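Local coordinates for protein tumor necrosis factor ligand superfamily member 9 (Mus musculus, PDB 6MKB) that is a cytokine that binds the receptor TNFRSF9 (4-1BB) and induces the proliferation of activated peripheral blood T cells, at residues V103-P107 with C108-N112. Numbering follows the deposited sequence.
With SO4 (sulfate ion), chain L; SO4 (sulfate ion), chain N.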
loop_
_atom_site.group_PDB
_atom_site.type_symbol
_atom_site.label_atom_id
_atom_site.label_comp_id
_atom_site.label_asym_id
_atom_site.label_seq_id
_atom_site.Cartn_x
_atom_site.Cartn_y
_atom_site.Cartn_z
ATOM N N VAL B 103 0.413 12.926 -0.373
ATOM C CA VAL B 103 1.811 13.153 0.011
ATOM C C VAL B 103 1.949 14.643 0.335
ATOM O O VAL B 103 1.702 15.491 -0.513
ATOM C CB VAL B 103 2.810 12.703 -1.065
ATOM C CG1 VAL B 103 4.245 13.031 -0.661
ATOM C CG2 VAL B 103 2.646 11.221 -1.375
ATOM N N GLU B 104 2.302 14.947 1.567
ATOM C CA GLU B 104 2.478 16.329 2.017
ATOM C C GLU B 104 3.942 16.692 1.895
ATOM O O GLU B 104 4.814 15.925 2.328
ATOM C CB GLU B 104 1.959 16.505 3.450
ATOM C CG GLU B 104 0.539 17.042 3.495
ATOM C CD GLU B 104 -0.297 16.730 4.712
ATOM O OE1 GLU B 104 0.212 16.881 5.846
ATOM O OE2 GLU B 104 -1.474 16.350 4.529
ATOM N N LEU B 105 4.230 17.830 1.256
ATOM C CA LEU B 105 5.608 18.290 1.099
ATOM C C LEU B 105 5.835 19.496 2.008
ATOM O O LEU B 105 5.207 20.515 1.794
ATOM C CB LEU B 105 5.913 18.611 -0.376
ATOM C CG LEU B 105 5.836 17.461 -1.389
ATOM C CD1 LEU B 105 5.833 17.979 -2.829
ATOM C CD2 LEU B 105 6.994 16.502 -1.218
ATOM N N PHE B 106 6.652 19.337 3.081
ATOM C CA PHE B 106 6.984 20.362 4.103
ATOM C C PHE B 106 8.479 20.552 4.211
ATOM O O PHE B 106 9.180 19.550 4.206
ATOM C CB PHE B 106 6.503 19.987 5.530
ATOM C CG PHE B 106 5.070 19.642 5.749
ATOM C CD1 PHE B 106 4.106 20.644 5.852
ATOM C CD2 PHE B 106 4.695 18.334 6.008
ATOM C CE1 PHE B 106 2.766 20.327 6.106
ATOM C CE2 PHE B 106 3.368 18.019 6.286
ATOM C CZ PHE B 106 2.406 19.013 6.297
ATOM N N PRO B 107 8.991 21.773 4.506
ATOM C CA PRO B 107 10.456 21.968 4.623
ATOM C C PRO B 107 11.179 20.995 5.561
ATOM O O PRO B 107 12.324 20.611 5.314
ATOM C CB PRO B 107 10.557 23.390 5.157
ATOM C CG PRO B 107 9.406 24.062 4.522
ATOM C CD PRO B 107 8.290 23.071 4.558
ATOM N N CYS B 108 10.483 20.593 6.615
ATOM C CA CYS B 108 10.886 19.663 7.645
ATOM C C CYS B 108 11.454 18.357 7.054
ATOM O O CYS B 108 12.559 17.946 7.403
ATOM C CB CYS B 108 9.685 19.368 8.543
ATOM S SG CYS B 108 10.049 18.259 9.915
ATOM N N SER B 109 10.670 17.700 6.195
ATOM C CA SER B 109 10.945 16.380 5.664
ATOM C C SER B 109 11.118 16.361 4.137
ATOM O O SER B 109 11.270 15.282 3.544
ATOM C CB SER B 109 9.799 15.466 6.063
ATOM O OG SER B 109 8.574 16.078 5.698
ATOM N N MET B 110 11.116 17.538 3.500
ATOM C CA MET B 110 11.282 17.646 2.045
ATOM C C MET B 110 12.688 17.258 1.601
ATOM O O MET B 110 13.638 17.666 2.256
ATOM C CB MET B 110 11.014 19.086 1.611
ATOM C CG MET B 110 9.631 19.307 1.068
ATOM S SD MET B 110 9.250 21.077 1.123
ATOM C CE MET B 110 10.257 21.646 -0.129
ATOM N N GLU B 111 12.820 16.496 0.479
ATOM C CA GLU B 111 14.097 16.057 -0.132
ATOM C C GLU B 111 14.026 16.053 -1.661
ATOM O O GLU B 111 12.948 16.028 -2.235
ATOM C CB GLU B 111 14.495 14.647 0.340
ATOM C CG GLU B 111 14.801 14.513 1.823
ATOM C CD GLU B 111 15.227 13.131 2.274
ATOM O OE1 GLU B 111 14.571 12.140 1.878
ATOM O OE2 GLU B 111 16.209 13.042 3.043
ATOM N N ASN B 112 15.179 16.074 -2.321
ATOM C CA ASN B 112 15.313 16.001 -3.788
ATOM C C ASN B 112 15.435 14.521 -4.141
ATOM O O ASN B 112 16.469 14.070 -4.614
ATOM C CB ASN B 112 16.561 16.789 -4.213
ATOM C CG ASN B 112 16.706 17.075 -5.688
ATOM O OD1 ASN B 112 17.526 17.918 -6.071
ATOM N ND2 ASN B 112 15.958 16.386 -6.558
HETATM S S SO4 L . 7.845 22.598 8.821
HETATM O O1 SO4 L . 6.372 22.560 9.021
HETATM O O2 SO4 L . 8.206 21.904 7.583
HETATM O O3 SO4 L . 8.318 23.998 8.753
HETATM O O4 SO4 L . 8.478 21.947 9.983
HETATM S S SO4 N . 18.657 16.886 -0.877
HETATM O O1 SO4 N . 17.688 15.793 -1.125
HETATM O O2 SO4 N . 18.253 18.119 -1.593
HETATM O O3 SO4 N . 20.007 16.482 -1.344
HETATM O O4 SO4 N . 18.687 17.155 0.582
HETATM O O HOH W 1 7.487 16.420 3.240
#
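Phe106 O receives two backbone donors as the chain reverses at the end of strand 100-105. Ser109 N donates to Phe106 O at 3.1 Å, from 40° above the carbonyl plane, and Met110 N adds a weak bond whose N-H...O angle is 126°. Phe106 N is met by water: one molecule accepts from it, donates to Glu104 O, and is hydrogen-bonded to Ser109 OG at 2.7 Å, so that the hydroxyl is tied to the strand end. With chi1 at 51°, OG sits between its own N and carbonyl carbon, near the plane of the Phe106 ring and at its edge. The 106-109 bond closes a beta turn with Pro107 and Cys108 at its corners, in the loop that joins strands 100-105 and 115-125 of this TNF homology domain. Cys108, at one corner of the turn, forms a disulfide with Cys108 of the second subunit, linking the two chains. Cys108 N donates to O2 of a sulfate, probably from the crystallisation liquor, at 2.8 Å. Asn112 N likewise binds a second sulfate through O1. Met110 packs against the strand end, SD 3.2 Å from Phe106 C in van der Waals contact and CG 4.0 Å from Leu105 CB.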